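Local coordinates for cupin domain protein (Microcystis aeruginosa DIANCHI905, PDB 5ZBF) that is a cupin-superfamily isomerase in the biosynthesis of the Choi moiety of aeruginosins and binds 4-hydroxyphenylpyruvic acid beside an iron(II) ion, at residues 3-8 with 173-178; 72-77 with 112-117; 135-140 with 202-207; 168-173 with 181-186. All coordinates share one frame; numbering follows the deposited sequence. Where two conformers were deposited one is given.

The chain starts with the loop 3-8, and strand 173-177 returns to it in interaction 1, closing a span of more than 160 residues. Interaction 2 lies wholly within that span and pairs two strands, 74-78 and 112-119. Interaction 3 opens at 135-140 and closes at 202-207, so it crosses interaction 1. Interaction 4 is a short closure, 168-173 with 181-186, contained within interaction 3. It also crosses interaction 1 and shares Glu173 with it. Interaction 1 ties the N-terminal loop to the second cupin unit. Interaction 4 joins two sheets of that unit and touches interaction 1 where Phe4 O meets Tyr184 N. Interactions 2 and 3 touch where Leu113 packs on Phe135.

Interaction 1: residues 3-8 with 173-178; sequences EFFPVP and EEQCLE
Phe4 and Phe5 pass strand 173-177 without pairing with its backbone, and the CA atoms of Phe5 and Gln175 are 7.8 Å apart. Phe5 carries most of the contact. Its CB points toward the strand, and chi1 (-59°) sets CG beside the backbone N. Gln175 CB sits over the centre of one ring face, 3.9 Å from the centroid, as a CH-pi contact. The amide of Gln175 slides back past the ring, and its OE1 comes within 3.1 Å of Phe5 CB. Glu173 OE2 lies at the ring edge, in its plane, 3.5 Å from Phe5 CD2. Leu177 CD1 reaches Phe5 CD1 obliquely at 3.7 Å. Phe4 adds a smaller contact, with its CD2 near Glu173 OE1. Tyr183 packs on both Phe5 and Leu177.

An alanine in place of Phe5 would probably open a gap beside Gln175 CB and Leu177 CD1 and deprive Glu173 OE2 of its ring-edge neighbour.

Polar links run through water. One water accepts from Phe4 N and donates to Glu173 OE1 at 2.6 Å; a second donates to both Phe5 O and Gln175 OE1. Ser2 OG bonds to Glu173 OE2 and to Phe5 N. Both carboxylate oxygens of Glu173 thus have partners, one a water bridged to Phe4 N and the other Ser2 OG, which would probably steady the carboxylate beside the aromatic pair.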
loop_
_atom_site.group_PDB
_atom_site.type_symbol
_atom_site.label_atom_id
_atom_site.label_comp_id
_atom_site.label_asym_id
_atom_site.label_seq_id
_atom_site.Cartn_x
_atom_site.Cartn_y
_atom_site.Cartn_z
ATOM N N GLU A 3 -6.069 9.223 -14.352
ATOM C CA GLU A 3 -4.832 9.412 -13.598
ATOM C C GLU A 3 -5.094 9.280 -12.096
ATOM O O GLU A 3 -4.360 8.594 -11.399
ATOM C CB GLU A 3 -4.193 10.775 -13.888
ATOM C CG GLU A 3 -2.880 10.992 -13.138
ATOM C CD GLU A 3 -2.259 12.354 -13.376
ATOM O OE1 GLU A 3 -3.000 13.316 -13.674
ATOM O OE2 GLU A 3 -1.017 12.464 -13.251
ATOM N N PHE A 4 -6.132 9.955 -11.606
ATOM C CA PHE A 4 -6.405 9.995 -10.165
ATOM C C PHE A 4 -7.109 8.754 -9.629
ATOM O O PHE A 4 -6.998 8.446 -8.439
ATOM C CB PHE A 4 -7.250 11.218 -9.799
ATOM C CG PHE A 4 -6.659 12.532 -10.218
ATOM C CD1 PHE A 4 -5.287 12.782 -10.128
ATOM C CD2 PHE A 4 -7.492 13.552 -10.656
ATOM C CE1 PHE A 4 -4.763 14.009 -10.500
ATOM C CE2 PHE A 4 -6.973 14.786 -11.022
ATOM C CZ PHE A 4 -5.607 15.015 -10.943
ATOM N N PHE A 5 -7.840 8.054 -10.494
ATOM C CA PHE A 5 -8.500 6.806 -10.127
ATOM C C PHE A 5 -8.142 5.746 -11.168
ATOM O O PHE A 5 -8.947 5.401 -12.036
ATOM C CB PHE A 5 -10.006 7.004 -10.011
ATOM C CG PHE A 5 -10.385 8.031 -8.986
ATOM C CD1 PHE A 5 -10.363 7.714 -7.632
ATOM C CD2 PHE A 5 -10.697 9.324 -9.368
ATOM C CE1 PHE A 5 -10.688 8.666 -6.673
ATOM C CE2 PHE A 5 -11.026 10.282 -8.409
ATOM C CZ PHE A 5 -11.023 9.945 -7.071
ATOM N N PRO A 6 -6.908 5.242 -11.084
ATOM C CA PRO A 6 -6.408 4.381 -12.159
ATOM C C PRO A 6 -7.111 3.024 -12.255
ATOM O O PRO A 6 -7.444 2.409 -11.234
ATOM C CB PRO A 6 -4.924 4.215 -11.824
ATOM C CG PRO A 6 -4.796 4.528 -10.376
ATOM C CD PRO A 6 -5.869 5.540 -10.075
ATOM N N VAL A 7 -7.333 2.581 -13.488
ATOM C CA VAL A 7 -7.900 1.268 -13.764
ATOM C C VAL A 7 -6.770 0.234 -13.765
ATOM O O VAL A 7 -5.774 0.425 -14.462
ATOM C CB VAL A 7 -8.616 1.273 -15.127
ATOM C CG1 VAL A 7 -9.146 -0.113 -15.460
ATOM C CG2 VAL A 7 -9.739 2.305 -15.149
ATOM N N PRO A 8 -6.907 -0.857 -12.978
ATOM C CA PRO A 8 -5.834 -1.845 -12.931
ATOM C C PRO A 8 -5.831 -2.759 -14.149
ATOM O O PRO A 8 -6.862 -2.939 -14.797
ATOM C CB PRO A 8 -6.143 -2.644 -11.667
ATOM C CG PRO A 8 -7.613 -2.549 -11.505
ATOM C CD PRO A 8 -8.007 -1.204 -12.059
ATOM N N GLU A 173 -12.195 15.925 -9.833
ATOM C CA GLU A 173 -12.712 14.599 -10.163
ATOM C C GLU A 173 -13.173 13.910 -8.869
ATOM O O GLU A 173 -12.494 14.015 -7.856
ATOM C CB GLU A 173 -11.585 13.783 -10.816
ATOM C CG GLU A 173 -12.055 12.801 -11.853
ATOM C CD GLU A 173 -10.925 12.003 -12.475
ATOM O OE1 GLU A 173 -9.915 12.588 -12.917
ATOM O OE2 GLU A 173 -11.065 10.781 -12.547
ATOM N N GLU A 174 -14.297 13.188 -8.914
ATOM C CA GLU A 174 -14.857 12.516 -7.738
ATOM C C GLU A 174 -15.307 11.077 -8.036
ATOM O O GLU A 174 -15.868 10.811 -9.090
ATOM C CB GLU A 174 -16.044 13.324 -7.216
ATOM C CG GLU A 174 -16.412 13.067 -5.763
ATOM C CD GLU A 174 -17.210 14.215 -5.170
ATOM O OE1 GLU A 174 -16.889 14.651 -4.046
ATOM O OE2 GLU A 174 -18.143 14.700 -5.843
ATOM N N GLN A 175 -15.048 10.167 -7.097
ATOM C CA GLN A 175 -15.486 8.776 -7.186
ATOM C C GLN A 175 -15.741 8.174 -5.804
ATOM O O GLN A 175 -15.109 8.569 -4.818
ATOM C CB GLN A 175 -14.404 7.940 -7.868
ATOM C CG GLN A 175 -14.611 7.738 -9.355
ATOM C CD GLN A 175 -13.660 6.712 -9.939
ATOM O OE1 GLN A 175 -12.996 6.973 -10.936
ATOM N NE2 GLN A 175 -13.587 5.537 -9.317
ATOM N N CYS A 176 -16.656 7.205 -5.744
ATOM C CA CYS A 176 -16.805 6.358 -4.569
ATOM C C CYS A 176 -15.874 5.168 -4.728
ATOM O O CYS A 176 -15.880 4.505 -5.765
ATOM C CB CYS A 176 -18.247 5.892 -4.382
ATOM S SG CYS A 176 -19.294 7.180 -3.677
ATOM N N LEU A 177 -15.074 4.921 -3.703
ATOM C CA LEU A 177 -14.086 3.853 -3.709
ATOM C C LEU A 177 -14.541 2.718 -2.827
ATOM O O LEU A 177 -15.146 2.940 -1.783
ATOM C CB LEU A 177 -12.745 4.368 -3.185
ATOM C CG LEU A 177 -11.592 4.612 -4.158
ATOM C CD1 LEU A 177 -12.056 5.141 -5.504
ATOM C CD2 LEU A 177 -10.593 5.554 -3.506
ATOM N N GLU A 178 -14.230 1.497 -3.263
ATOM C CA GLU A 178 -14.375 0.299 -2.453
ATOM C C GLU A 178 -13.068 -0.482 -2.557
ATOM O O GLU A 178 -12.216 -0.180 -3.408
ATOM C CB GLU A 178 -15.550 -0.557 -2.943
ATOM C CG GLU A 178 -16.906 0.129 -2.842
ATOM C CD GLU A 178 -18.046 -0.773 -3.242
ATOM O OE1 GLU A 178 -17.841 -1.667 -4.091
ATOM O OE2 GLU A 178 -19.156 -0.583 -2.706
HETATM O O HOH W 1 -7.441 11.994 -13.597
HETATM O O HOH W 2 -11.705 5.014 -12.505
#

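Interaction 2: residues 72-77 with 112-117; sequences LQDIHV and VLTLSN
Thr114 OG1 donates a hydrogen bond to Asp74 OD1 at 2.8 Å, the two side chains lying side by side and pointing the same way. The Thr114 hydroxyl is anti to the carbonyl carbon (chi1 -61°), which sets OG1 beside Asp74 OD1. Without this hydroxyl, as with a valine here, the Asp74 carboxylate would probably be held less firmly on this side. Val112 CG1 packs on Asp74 CB at 4.0 Å on the same face. On the other face Leu113 CD1 meets Val77 CG2. Backbone bonds join Ile75 and Leu113 in both directions, and Leu115 N bonds to Gln73 O at 3.0 Å.

Further out, Asp74 OD2 forms a salt bridge with Arg70, which is likely to hold the carboxylate in place. His76 NE2 bonds to Gln49 OE1. Gln49 is a ligand of the iron(II) ion, so His76 is a second-shell residue. Segments 74-77 and 112-114 run at 153° between their N-to-C directions, as antiparallel neighbours among the jelly-roll strands of this two-cupin protein.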
loop_
_atom_site.group_PDB
_atom_site.type_symbol
_atom_site.label_atom_id
_atom_site.label_comp_id
_atom_site.label_asym_id
_atom_site.label_seq_id
_atom_site.Cartn_x
_atom_site.Cartn_y
_atom_site.Cartn_z
ATOM N N LEU A 72 -1.773 -6.641 8.130
ATOM C CA LEU A 72 -2.077 -5.286 8.597
ATOM C C LEU A 72 -1.117 -4.770 9.678
ATOM O O LEU A 72 -1.461 -3.841 10.418
ATOM C CB LEU A 72 -3.536 -5.200 9.063
ATOM C CG LEU A 72 -4.563 -5.682 8.035
ATOM C CD1 LEU A 72 -5.950 -5.600 8.645
ATOM C CD2 LEU A 72 -4.494 -4.868 6.751
ATOM N N GLN A 73 0.087 -5.344 9.745
ATOM C CA GLN A 73 1.091 -4.960 10.751
ATOM C C GLN A 73 2.479 -4.678 10.165
ATOM O O GLN A 73 3.057 -3.613 10.402
ATOM C CB GLN A 73 1.226 -6.032 11.830
ATOM C CG GLN A 73 -0.030 -6.267 12.657
ATOM C CD GLN A 73 0.265 -6.950 13.982
ATOM O OE1 GLN A 73 0.765 -6.324 14.925
ATOM N NE2 GLN A 73 -0.046 -8.228 14.065
ATOM N N ASP A 74 3.004 -5.637 9.402
ATOM C CA ASP A 74 4.381 -5.580 8.962
ATOM C C ASP A 74 4.483 -5.103 7.511
ATOM O O ASP A 74 3.598 -5.353 6.690
ATOM C CB ASP A 74 5.033 -6.953 9.146
ATOM C CG ASP A 74 4.998 -7.434 10.604
ATOM O OD1 ASP A 74 5.225 -6.619 11.519
ATOM O OD2 ASP A 74 4.706 -8.626 10.844
ATOM N N ILE A 75 5.544 -4.348 7.237
ATOM C CA ILE A 75 5.822 -3.953 5.875
ATOM C C ILE A 75 7.219 -4.473 5.505
ATOM O O ILE A 75 8.199 -4.282 6.223
ATOM C CB ILE A 75 5.552 -2.434 5.621
ATOM C CG1 ILE A 75 6.811 -1.601 5.414
ATOM C CG2 ILE A 75 4.666 -1.812 6.701
ATOM C CD1 ILE A 75 7.039 -1.295 3.958
ATOM N N HIS A 76 7.282 -5.199 4.388
ATOM C CA HIS A 76 8.575 -5.686 3.892
ATOM C C HIS A 76 9.211 -4.577 3.070
ATOM O O HIS A 76 8.507 -3.792 2.431
ATOM C CB HIS A 76 8.451 -7.008 3.100
ATOM C CG HIS A 76 7.912 -6.856 1.710
ATOM N ND1 HIS A 76 6.590 -7.068 1.403
ATOM C CD2 HIS A 76 8.522 -6.533 0.544
ATOM C CE1 HIS A 76 6.400 -6.876 0.109
ATOM N NE2 HIS A 76 7.558 -6.545 -0.436
ATOM N N VAL A 77 10.543 -4.513 3.096
ATOM C CA VAL A 77 11.286 -3.468 2.399
ATOM C C VAL A 77 12.457 -4.118 1.657
ATOM O O VAL A 77 13.368 -4.670 2.280
ATOM C CB VAL A 77 11.811 -2.398 3.387
ATOM C CG1 VAL A 77 12.487 -1.247 2.647
ATOM C CG2 VAL A 77 10.685 -1.864 4.270
ATOM N N VAL A 112 12.213 -5.236 7.516
ATOM C CA VAL A 112 10.815 -5.286 7.961
ATOM C C VAL A 112 10.561 -4.131 8.928
ATOM O O VAL A 112 11.328 -3.921 9.855
ATOM C CB VAL A 112 10.440 -6.629 8.627
ATOM C CG1 VAL A 112 8.990 -6.620 9.111
ATOM C CG2 VAL A 112 10.630 -7.772 7.647
ATOM N N LEU A 113 9.498 -3.378 8.656
ATOM C CA LEU A 113 9.025 -2.313 9.539
ATOM C C LEU A 113 7.661 -2.704 10.077
ATOM O O LEU A 113 6.975 -3.534 9.493
ATOM C CB LEU A 113 8.920 -0.990 8.787
ATOM C CG LEU A 113 10.223 -0.413 8.229
ATOM C CD1 LEU A 113 9.901 0.774 7.329
ATOM C CD2 LEU A 113 11.169 -0.043 9.356
ATOM N N THR A 114 7.271 -2.114 11.201
ATOM C CA THR A 114 5.996 -2.448 11.812
ATOM C C THR A 114 5.255 -1.169 12.162
ATOM O O THR A 114 5.838 -0.225 12.670
ATOM C CB THR A 114 6.169 -3.359 13.043
ATOM O OG1 THR A 114 6.800 -4.584 12.641
ATOM C CG2 THR A 114 4.818 -3.685 13.672
ATOM N N LEU A 115 3.968 -1.151 11.853
ATOM C CA LEU A 115 3.106 -0.013 12.156
ATOM C C LEU A 115 2.991 0.141 13.662
ATOM O O LEU A 115 2.913 -0.849 14.384
ATOM C CB LEU A 115 1.704 -0.225 11.571
ATOM C CG LEU A 115 1.541 -0.346 10.053
ATOM C CD1 LEU A 115 0.094 -0.708 9.726
ATOM C CD2 LEU A 115 1.943 0.949 9.368
ATOM N N SER A 116 2.991 1.389 14.126
ATOM C CA SER A 116 2.818 1.686 15.543
ATOM C C SER A 116 1.843 2.846 15.695
ATOM O O SER A 116 1.629 3.624 14.763
ATOM C CB SER A 116 4.166 2.005 16.203
ATOM O OG SER A 116 4.803 3.096 15.571
ATOM N N ASN A 117 1.251 2.951 16.878
ATOM C CA ASN A 117 0.198 3.930 17.107
ATOM C C ASN A 117 0.710 5.351 16.946
ATOM O O ASN A 117 1.789 5.695 17.447
ATOM C CB ASN A 117 -0.412 3.752 18.503
ATOM C CG ASN A 117 -1.209 2.462 18.636
ATOM O OD1 ASN A 117 -1.779 1.953 17.664
ATOM N ND2 ASN A 117 -1.254 1.927 19.846
HETATM O O HOH W 3 1.270 -3.333 14.326
#

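Interaction 3: residues 135-140 with 202-207; sequences FEIVMM and NLIKIL
Val138 and Lys205 lie side by side and pack closely in this antiparallel strand pair. Lys205 CG sits between the backbone N and the carbonyl carbon (chi1 59°), the crowded position. The extended chain then runs alongside Val138, and both CG and CE of Lys205 lie 3.8 Å from Val138 CB. Its NZ goes on to a salt bridge with Asp120. Glu136-Leu207, Val138-Lys205 and Met140-Leu203 are each joined by two backbone N-H...O bonds, with Lys205 N to Val138 O at 2.8 Å.

The opposite face is apolar. Met139 CG meets Ile204 CG1 at 3.8 Å, and Ile137 CG1 lies 4.1 Å from Ile206 CG1, the two isoleucines pointing the same way.

Packing is looser at Met140, whose CG stays 4.4 Å from Leu203 CD2. Glu136, Lys205 and Leu207 are partly exposed and form the solvent side. Glu136 OE1 touches Leu207 CD1 at 3.7 Å, and its side chain also packs on Lys131.

The strand axes stand at 165°. Strand 126-131 pairs with the outer side of strand 135-142, and strand 156-161 with the outer side of strand 201-208. Phe135, Ile137 and Ile204 pack on strand 48-55 of the first cupin unit, so this pair sits where the two units meet. No helix takes part.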
loop_
_atom_site.group_PDB
_atom_site.type_symbol
_atom_site.label_atom_id
_atom_site.label_comp_id
_atom_site.label_asym_id
_atom_site.label_seq_id
_atom_site.Cartn_x
_atom_site.Cartn_y
_atom_site.Cartn_z
ATOM N N PHE A 135 9.237 6.424 1.884
ATOM C CA PHE A 135 7.794 6.254 1.989
ATOM C C PHE A 135 7.310 6.398 3.432
ATOM O O PHE A 135 8.060 6.187 4.372
ATOM C CB PHE A 135 7.398 4.851 1.485
ATOM C CG PHE A 135 8.034 3.753 2.274
ATOM C CD1 PHE A 135 7.387 3.189 3.366
ATOM C CD2 PHE A 135 9.327 3.334 1.975
ATOM C CE1 PHE A 135 8.005 2.207 4.122
ATOM C CE2 PHE A 135 9.947 2.353 2.731
ATOM C CZ PHE A 135 9.282 1.782 3.802
ATOM N N GLU A 136 6.031 6.707 3.585
ATOM C CA GLU A 136 5.352 6.560 4.864
ATOM C C GLU A 136 4.046 5.829 4.618
ATOM O O GLU A 136 3.327 6.159 3.681
ATOM C CB GLU A 136 5.077 7.924 5.501
ATOM C CG GLU A 136 4.367 7.828 6.839
ATOM C CD GLU A 136 4.226 9.161 7.552
ATOM O OE1 GLU A 136 4.378 10.222 6.910
ATOM O OE2 GLU A 136 3.943 9.145 8.765
ATOM N N ILE A 137 3.740 4.850 5.463
ATOM C CA ILE A 137 2.464 4.140 5.382
ATOM C C ILE A 137 1.625 4.498 6.606
ATOM O O ILE A 137 2.118 4.486 7.725
ATOM C CB ILE A 137 2.673 2.618 5.243
ATOM C CG1 ILE A 137 3.365 2.329 3.897
ATOM C CG2 ILE A 137 1.343 1.869 5.329
ATOM C CD1 ILE A 137 3.698 0.876 3.666
ATOM N N VAL A 138 0.365 4.839 6.360
ATOM C CA VAL A 138 -0.578 5.214 7.406
ATOM C C VAL A 138 -1.839 4.381 7.236
ATOM O O VAL A 138 -2.404 4.348 6.159
ATOM C CB VAL A 138 -0.944 6.708 7.313
ATOM C CG1 VAL A 138 -1.877 7.103 8.457
ATOM C CG2 VAL A 138 0.323 7.554 7.310
ATOM N N MET A 139 -2.260 3.707 8.300
ATOM C CA MET A 139 -3.533 2.982 8.330
ATOM C C MET A 139 -4.391 3.636 9.402
ATOM O O MET A 139 -3.919 3.872 10.511
ATOM C CB MET A 139 -3.311 1.516 8.690
ATOM C CG MET A 139 -4.561 0.654 8.601
ATOM S SD MET A 139 -4.257 -1.117 8.795
ATOM C CE MET A 139 -3.709 -1.216 10.493
ATOM N N MET A 140 -5.646 3.914 9.080
ATOM C CA MET A 140 -6.502 4.647 10.005
ATOM C C MET A 140 -7.969 4.396 9.748
ATOM O O MET A 140 -8.377 4.171 8.613
ATOM C CB MET A 140 -6.228 6.138 9.878
ATOM C CG MET A 140 -6.608 6.731 8.540
ATOM S SD MET A 140 -6.010 8.417 8.387
ATOM C CE MET A 140 -6.964 9.243 9.649
ATOM N N ASN A 202 -11.689 1.358 7.164
ATOM C CA ASN A 202 -10.252 1.216 7.325
ATOM C C ASN A 202 -9.546 1.649 6.039
ATOM O O ASN A 202 -9.739 1.041 4.991
ATOM C CB ASN A 202 -9.908 -0.230 7.695
ATOM C CG ASN A 202 -10.459 -0.623 9.059
ATOM O OD1 ASN A 202 -9.997 -0.120 10.080
ATOM N ND2 ASN A 202 -11.455 -1.519 9.087
ATOM N N LEU A 203 -8.758 2.718 6.138
ATOM C CA LEU A 203 -8.058 3.311 5.003
ATOM C C LEU A 203 -6.573 3.103 5.173
ATOM O O LEU A 203 -6.057 3.223 6.281
ATOM C CB LEU A 203 -8.365 4.807 4.899
ATOM C CG LEU A 203 -7.672 5.548 3.742
ATOM C CD1 LEU A 203 -8.584 6.594 3.116
ATOM C CD2 LEU A 203 -6.368 6.172 4.207
ATOM N N ILE A 204 -5.896 2.752 4.075
ATOM C CA ILE A 204 -4.444 2.711 4.045
ATOM C C ILE A 204 -3.974 3.723 3.007
ATOM O O ILE A 204 -4.464 3.757 1.884
ATOM C CB ILE A 204 -3.931 1.296 3.687
ATOM C CG1 ILE A 204 -4.310 0.304 4.793
ATOM C CG2 ILE A 204 -2.420 1.294 3.422
ATOM C CD1 ILE A 204 -4.076 -1.143 4.404
ATOM N N LYS A 205 -3.024 4.567 3.392
ATOM C CA LYS A 205 -2.400 5.454 2.426
ATOM C C LYS A 205 -0.888 5.321 2.489
ATOM O O LYS A 205 -0.328 4.954 3.518
ATOM C CB LYS A 205 -2.859 6.901 2.608
ATOM C CG LYS A 205 -2.581 7.481 3.964
ATOM C CD LYS A 205 -3.136 8.890 4.054
ATOM C CE LYS A 205 -2.901 9.444 5.442
ATOM N NZ LYS A 205 -3.404 10.835 5.589
ATOM N N ILE A 206 -0.260 5.553 1.343
ATOM C CA ILE A 206 1.186 5.535 1.213
ATOM C C ILE A 206 1.614 6.877 0.647
ATOM O O ILE A 206 1.151 7.291 -0.419
ATOM C CB ILE A 206 1.662 4.419 0.267
ATOM C CG1 ILE A 206 1.049 3.073 0.651
ATOM C CG2 ILE A 206 3.189 4.339 0.279
ATOM C CD1 ILE A 206 -0.164 2.678 -0.182
ATOM N N LEU A 207 2.473 7.563 1.396
ATOM C CA LEU A 207 3.048 8.819 0.962
ATOM C C LEU A 207 4.412 8.528 0.375
ATOM O O LEU A 207 5.197 7.831 0.999
ATOM C CB LEU A 207 3.191 9.770 2.149
ATOM C CG LEU A 207 1.908 10.200 2.858
ATOM C CD1 LEU A 207 2.276 11.178 3.961
ATOM C CD2 LEU A 207 0.933 10.838 1.888
#

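Interaction 4: residues 168-173 with 181-186; sequences IFIENE and QIYYAP
Ile168 and Tyr183 meet through apolar contact, with Ile168 CG2 4.2 Å from Tyr183 CG. The side chains cross at about a right angle. Leu177 also packs on Ile168, so the buried patch continues into strand 173-177. Ile170 has two conformers. In one of them its CD1 approaches Tyr183 CB at 3.7 Å, also crossing at about a right angle, and comes within 4.3 Å of Ala185 CB. These contacts hold for that conformer and are less certain.

The strands do not pair. Their axes are 8.5 Å apart at closest and 33° from parallel. Strand 166-170 belongs to a sheet with 173-177, 190-194 and 147-152, while strand 183-185 pairs with 156-161. The contact thus joins facing layers of the cupin jelly roll.

Polar side-chain bonds lead outward. Tyr183 OH is bonded to Glu157 OE2, and Tyr184 OH to Glu156 OE2. Each ring is therefore held at its far end by a carboxylate.

Backbone bonds shape the turn after strand 166-170. Asn172 N bonds to Ile170 O at 2.7 Å, and Glu171 has phi/psi 63/-62°, which makes a classic gamma turn. Ile170 N bonds to Glu173 O at 2.8 Å, closing the hairpin into strand 173-177. The return bond from Glu173 N to Ile170 O is weak.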
loop_
_atom_site.group_PDB
_atom_site.type_symbol
_atom_site.label_atom_id
_atom_site.label_comp_id
_atom_site.label_asym_id
_atom_site.label_seq_id
_atom_site.Cartn_x
_atom_site.Cartn_y
_atom_site.Cartn_z
ATOM N N ILE A 168 -14.212 10.066 -2.515
ATOM C CA ILE A 168 -12.914 10.749 -2.623
ATOM C C ILE A 168 -12.984 11.760 -3.764
ATOM O O ILE A 168 -13.478 11.432 -4.831
ATOM C CB ILE A 168 -11.779 9.736 -2.909
ATOM C CG1 ILE A 168 -11.594 8.784 -1.715
ATOM C CG2 ILE A 168 -10.459 10.451 -3.217
ATOM C CD1 ILE A 168 -10.965 9.433 -0.495
ATOM N N PHE A 169 -12.507 12.982 -3.517
ATOM C CA PHE A 169 -12.398 14.034 -4.532
ATOM C C PHE A 169 -10.929 14.374 -4.701
ATOM O O PHE A 169 -10.236 14.580 -3.716
ATOM C CB PHE A 169 -13.170 15.298 -4.114
ATOM C CG PHE A 169 -12.905 16.513 -4.991
ATOM C CD1 PHE A 169 -11.841 17.375 -4.726
ATOM C CD2 PHE A 169 -13.738 16.803 -6.070
ATOM C CE1 PHE A 169 -11.603 18.486 -5.523
ATOM C CE2 PHE A 169 -13.511 17.913 -6.868
ATOM C CZ PHE A 169 -12.443 18.760 -6.594
ATOM N N ILE A 170 -10.464 14.402 -5.945
ATOM C CA ILE A 170 -9.103 14.825 -6.249
ATOM C C ILE A 170 -9.112 15.849 -7.377
ATOM O O ILE A 170 -9.498 15.541 -8.513
ATOM C CB ILE A 170 -8.200 13.635 -6.616
ATOM C CG1 ILE A 170 -8.059 12.710 -5.409
ATOM C CG2 ILE A 170 -6.825 14.115 -7.059
ATOM C CD1 ILE A 170 -7.391 11.402 -5.734
ATOM N N GLU A 171 -8.699 17.069 -7.024
ATOM C CA GLU A 171 -8.533 18.242 -7.909
ATOM C C GLU A 171 -9.800 18.750 -8.562
ATOM O O GLU A 171 -10.193 19.912 -8.370
ATOM C CB GLU A 171 -7.468 17.997 -9.000
ATOM C CG GLU A 171 -6.937 19.257 -9.695
ATOM C CD GLU A 171 -5.945 20.056 -8.854
ATOM O OE1 GLU A 171 -6.141 20.192 -7.623
ATOM O OE2 GLU A 171 -4.972 20.568 -9.419
ATOM N N ASN A 172 -10.397 17.889 -9.374
ATOM C CA ASN A 172 -11.516 18.244 -10.220
ATOM C C ASN A 172 -12.312 16.992 -10.631
ATOM O O ASN A 172 -13.041 17.018 -11.623
ATOM C CB ASN A 172 -10.967 18.984 -11.454
ATOM C CG ASN A 172 -9.730 18.297 -12.044
ATOM O OD1 ASN A 172 -9.612 17.084 -11.996
ATOM N ND2 ASN A 172 -8.792 19.084 -12.572
ATOM N N GLU A 173 -12.195 15.925 -9.833
ATOM C CA GLU A 173 -12.712 14.599 -10.163
ATOM C C GLU A 173 -13.173 13.910 -8.869
ATOM O O GLU A 173 -12.494 14.015 -7.856
ATOM C CB GLU A 173 -11.585 13.783 -10.816
ATOM C CG GLU A 173 -12.055 12.801 -11.853
ATOM C CD GLU A 173 -10.925 12.003 -12.475
ATOM O OE1 GLU A 173 -9.915 12.588 -12.917
ATOM O OE2 GLU A 173 -11.065 10.781 -12.547
ATOM N N GLN A 181 -10.054 -0.873 -5.582
ATOM C CA GLN A 181 -9.760 0.356 -6.299
ATOM C C GLN A 181 -8.750 1.140 -5.483
ATOM O O GLN A 181 -8.604 0.901 -4.287
ATOM C CB GLN A 181 -11.019 1.204 -6.460
ATOM C CG GLN A 181 -12.173 0.499 -7.143
ATOM C CD GLN A 181 -13.452 1.315 -7.107
ATOM O OE1 GLN A 181 -14.174 1.301 -6.118
ATOM N NE2 GLN A 181 -13.742 2.018 -8.194
ATOM N N ILE A 182 -8.043 2.058 -6.130
ATOM C CA ILE A 182 -7.177 3.011 -5.423
ATOM C C ILE A 182 -7.414 4.439 -5.900
ATOM O O ILE A 182 -8.009 4.676 -6.956
ATOM C CB ILE A 182 -5.663 2.686 -5.567
ATOM C CG1 ILE A 182 -5.127 3.040 -6.971
ATOM C CG2 ILE A 182 -5.378 1.228 -5.232
ATOM C CD1 ILE A 182 -3.656 2.724 -7.148
ATOM N N TYR A 183 -6.946 5.395 -5.104
ATOM C CA TYR A 183 -6.791 6.752 -5.597
ATOM C C TYR A 183 -5.307 7.081 -5.651
ATOM O O TYR A 183 -4.500 6.537 -4.882
ATOM C CB TYR A 183 -7.575 7.785 -4.764
ATOM C CG TYR A 183 -7.049 8.005 -3.366
ATOM C CD1 TYR A 183 -5.983 8.866 -3.125
ATOM C CD2 TYR A 183 -7.603 7.337 -2.286
ATOM C CE1 TYR A 183 -5.486 9.053 -1.836
ATOM C CE2 TYR A 183 -7.129 7.528 -0.995
ATOM C CZ TYR A 183 -6.068 8.380 -0.771
ATOM O OH TYR A 183 -5.604 8.548 0.515
ATOM N N TYR A 184 -4.972 7.987 -6.556
ATOM C CA TYR A 184 -3.625 8.513 -6.681
ATOM C C TYR A 184 -3.705 10.033 -6.729
ATOM O O TYR A 184 -4.343 10.594 -7.617
ATOM C CB TYR A 184 -2.960 7.976 -7.949
ATOM C CG TYR A 184 -1.673 8.689 -8.292
ATOM C CD1 TYR A 184 -0.655 8.805 -7.355
ATOM C CD2 TYR A 184 -1.476 9.254 -9.556
ATOM C CE1 TYR A 184 0.531 9.457 -7.661
ATOM C CE2 TYR A 184 -0.291 9.903 -9.869
ATOM C CZ TYR A 184 0.707 10.005 -8.915
ATOM O OH TYR A 184 1.889 10.660 -9.202
ATOM N N ALA A 185 -3.062 10.683 -5.765
ATOM C CA ALA A 185 -3.032 12.145 -5.691
ATOM C C ALA A 185 -1.602 12.615 -5.901
ATOM O O ALA A 185 -0.777 12.490 -4.998
ATOM C CB ALA A 185 -3.553 12.626 -4.343
ATOM N N PRO A 186 -1.296 13.142 -7.098
ATOM C CA PRO A 186 0.033 13.689 -7.332
ATOM C C PRO A 186 0.338 14.840 -6.394
ATOM O O PRO A 186 -0.570 15.382 -5.749
ATOM C CB PRO A 186 -0.036 14.207 -8.776
ATOM C CG PRO A 186 -1.160 13.481 -9.399
ATOM C CD PRO A 186 -2.139 13.203 -8.304
#